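Local coordinates for protein alpha-1,3-glucanase (Paenibacillus glycanilyticus, PDB 6K0P) that hydrolyses alpha-1,3-glucan through its family GH87 catalytic domain, here holding the alpha-1,3-linked disaccharide nigerose, at residues A[445-450]-A[460-465]. The protein carries 1 engineered substitution. Residues are numbered along the deposited sequence; the frame is centred on the assembly and turned at random.
With GLC (alpha-D-glucopyranose), chain C; GLC (alpha-D-glucopyranose), chain B.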
loop_
_atom_site.group_PDB
_atom_site.type_symbol
_atom_site.label_atom_id
_atom_site.label_comp_id
_atom_site.label_asym_id
_atom_site.label_seq_id
_atom_site.Cartn_x
_atom_site.Cartn_y
_atom_site.Cartn_z
ATOM N N ASP A 445 -12.007 1.538 -11.604
ATOM C CA ASP A 445 -12.737 0.618 -12.473
ATOM C C ASP A 445 -12.165 -0.790 -12.357
ATOM O O ASP A 445 -10.943 -0.975 -12.372
ATOM C CB ASP A 445 -12.564 1.012 -13.946
ATOM C CG ASP A 445 -13.196 2.335 -14.290
ATOM O OD1 ASP A 445 -14.277 2.647 -13.764
ATOM O OD2 ASP A 445 -12.608 3.065 -15.111
ATOM N N PHE A 446 -13.049 -1.788 -12.316
ATOM C CA PHE A 446 -12.625 -3.188 -12.324
ATOM C C PHE A 446 -13.827 -4.057 -12.689
ATOM O O PHE A 446 -14.976 -3.606 -12.645
ATOM C CB PHE A 446 -12.014 -3.597 -10.970
ATOM C CG PHE A 446 -10.952 -4.669 -11.070
ATOM C CD1 PHE A 446 -9.720 -4.388 -11.635
ATOM C CD2 PHE A 446 -11.183 -5.951 -10.587
ATOM C CE1 PHE A 446 -8.736 -5.363 -11.725
ATOM C CE2 PHE A 446 -10.199 -6.937 -10.675
ATOM C CZ PHE A 446 -8.972 -6.636 -11.241
ATOM N N TRP A 447 -13.544 -5.320 -13.038
ATOM C CA TRP A 447 -14.570 -6.274 -13.459
ATOM C C TRP A 447 -15.313 -5.788 -14.701
ATOM O O TRP A 447 -14.808 -4.936 -15.441
ATOM C CB TRP A 447 -15.541 -6.597 -12.308
ATOM C CG TRP A 447 -14.863 -7.016 -11.019
ATOM C CD1 TRP A 447 -14.892 -6.355 -9.818
ATOM C CD2 TRP A 447 -14.077 -8.193 -10.806
ATOM N NE1 TRP A 447 -14.160 -7.047 -8.875
ATOM C CE2 TRP A 447 -13.654 -8.180 -9.458
ATOM C CE3 TRP A 447 -13.683 -9.257 -11.626
ATOM C CZ2 TRP A 447 -12.854 -9.181 -8.918
ATOM C CZ3 TRP A 447 -12.890 -10.255 -11.082
ATOM C CH2 TRP A 447 -12.485 -10.209 -9.744
ATOM N N THR A 448 -16.510 -6.329 -14.949
ATOM C CA THR A 448 -17.327 -5.951 -16.096
ATOM C C THR A 448 -18.728 -5.604 -15.612
ATOM O O THR A 448 -19.168 -6.056 -14.551
ATOM C CB THR A 448 -17.402 -7.069 -17.150
ATOM O OG1 THR A 448 -17.950 -8.261 -16.564
ATOM C CG2 THR A 448 -16.008 -7.361 -17.699
ATOM N N SER A 449 -19.432 -4.806 -16.413
ATOM C CA SER A 449 -20.762 -4.304 -16.077
ATOM C C SER A 449 -21.743 -4.537 -17.224
ATOM O O SER A 449 -22.533 -3.661 -17.583
ATOM C CB SER A 449 -20.704 -2.825 -15.719
ATOM O OG SER A 449 -20.163 -2.083 -16.798
ATOM N N VAL A 450 -21.712 -5.736 -17.807
ATOM C CA VAL A 450 -22.635 -6.052 -18.894
ATOM C C VAL A 450 -24.055 -6.061 -18.348
ATOM O O VAL A 450 -24.347 -6.746 -17.358
ATOM C CB VAL A 450 -22.280 -7.402 -19.532
ATOM C CG1 VAL A 450 -23.301 -7.760 -20.605
ATOM C CG2 VAL A 450 -20.878 -7.371 -20.130
ATOM N N GLN A 460 -17.289 -2.317 -13.769
ATOM C CA GLN A 460 -17.900 -1.895 -12.519
ATOM C C GLN A 460 -17.083 -0.745 -11.944
ATOM O O GLN A 460 -15.892 -0.601 -12.233
ATOM C CB GLN A 460 -17.995 -3.066 -11.543
ATOM C CG GLN A 460 -19.096 -4.058 -11.926
ATOM C CD GLN A 460 -19.099 -5.281 -11.043
ATOM O OE1 GLN A 460 -19.005 -5.164 -9.821
ATOM N NE2 GLN A 460 -19.179 -6.464 -11.649
ATOM N N ASN A 461 -17.748 0.105 -11.161
ATOM C CA ASN A 461 -17.192 1.389 -10.756
ATOM C C ASN A 461 -17.230 1.475 -9.243
ATOM O O ASN A 461 -18.292 1.293 -8.639
ATOM C CB ASN A 461 -18.006 2.527 -11.378
ATOM C CG ASN A 461 -18.213 2.337 -12.877
ATOM O OD1 ASN A 461 -19.341 2.359 -13.364
ATOM N ND2 ASN A 461 -17.125 2.135 -13.610
ATOM N N PHE A 462 -16.078 1.744 -8.631
ATOM C CA PHE A 462 -15.915 1.558 -7.195
ATOM C C PHE A 462 -15.783 2.872 -6.445
ATOM O O PHE A 462 -15.043 3.766 -6.865
ATOM C CB PHE A 462 -14.765 0.581 -6.925
ATOM C CG PHE A 462 -15.128 -0.788 -7.343
ATOM C CD1 PHE A 462 -15.835 -1.607 -6.480
ATOM C CD2 PHE A 462 -14.914 -1.209 -8.650
ATOM C CE1 PHE A 462 -16.267 -2.856 -6.886
ATOM C CE2 PHE A 462 -15.336 -2.456 -9.065
ATOM C CZ PHE A 462 -16.022 -3.280 -8.189
ATOM N N GLY A 463 -16.533 2.984 -5.342
ATOM C CA GLY A 463 -16.467 4.138 -4.478
ATOM C C GLY A 463 -15.257 4.096 -3.565
ATOM O O GLY A 463 -14.505 3.122 -3.520
ATOM N N ALA A 464 -15.085 5.189 -2.815
ATOM C CA ALA A 464 -13.977 5.277 -1.866
ATOM C C ALA A 464 -14.074 4.198 -0.798
ATOM O O ALA A 464 -13.052 3.635 -0.376
ATOM C CB ALA A 464 -13.944 6.659 -1.214
ATOM N N ILE A 465 -15.289 3.912 -0.328
ATOM C CA ILE A 465 -15.550 2.794 0.571
ATOM C C ILE A 465 -16.637 1.946 -0.060
ATOM O O ILE A 465 -17.705 2.462 -0.427
ATOM C CB ILE A 465 -15.976 3.249 1.982
ATOM C CG1 ILE A 465 -14.922 4.183 2.582
ATOM C CG2 ILE A 465 -16.204 2.021 2.893
ATOM C CD1 ILE A 465 -15.235 4.649 4.008
HETATM C C1 GLC C . -18.171 -9.799 -10.592
HETATM C C2 GLC C . -17.045 -10.701 -10.189
HETATM C C3 GLC C . -17.013 -11.002 -8.713
HETATM C C4 GLC C . -17.087 -9.698 -7.967
HETATM C C5 GLC C . -18.386 -9.029 -8.360
HETATM C C6 GLC C . -18.511 -7.699 -7.671
HETATM O O1 GLC C . -19.257 -10.510 -10.549
HETATM O O2 GLC C . -17.074 -11.902 -10.939
HETATM O O3 GLC C . -15.694 -11.422 -8.469
HETATM O O4 GLC C . -17.053 -9.897 -6.556
HETATM O O5 GLC C . -18.379 -8.748 -9.723
HETATM O O6 GLC C . -19.606 -6.939 -8.095
HETATM C C1 GLC B . -15.680 -12.562 -7.570
HETATM C C2 GLC B . -14.217 -12.912 -7.314
HETATM C C3 GLC B . -13.636 -13.654 -8.508
HETATM C C4 GLC B . -14.522 -14.837 -8.875
HETATM C C5 GLC B . -15.983 -14.419 -9.026
HETATM C C6 GLC B . -16.875 -15.641 -9.218
HETATM O O2 GLC B . -13.471 -11.743 -7.051
HETATM O O3 GLC B . -12.335 -14.100 -8.192
HETATM O O4 GLC B . -14.069 -15.412 -10.083
HETATM O O5 GLC B . -16.426 -13.724 -7.880
HETATM O O6 GLC B . -18.223 -15.233 -9.300
#
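F446 and Q460 pair antiparallel through their backbones: F446 N gives a bond of 3.1 Å to Q460 O, and the return bond from Q460 N to F446 O is weak. Next along, D445 and N461 lie side by side, N461 ND2 reaching D445 OD1 at 2.9 Å with carboxylate and amide planes 68° apart; Y489 and N457 also bond to that OD1.

The Q460 side chain, extended beyond CG, works with both amide atoms. Q460 NE2 donates to T448 O (2.9 Å) nearly in the amide plane and to O5 of the chain C glucose (3.1 Å), while OE1 accepts from O6 of the same sugar. The bond to T448 O helps to hold the amide in the orientation in which it meets the sugar.

Among the rings, W447 lies between F446 CD2 on one face and the chain C glucose on the opposite face, its O3 3.6 Å above the plane and offset toward the rim. F462 CZ meets W447 CD1 at the indole edge, 3.7 Å away. An alanine in place of W447 would probably strip the chain C glucose of its aromatic platform and leave F462 without that edge contact.

A tryptophan platform beside a bidentate amide is characteristic of carbohydrate-binding subsites, here set on the beta-helix of the catalytic domain.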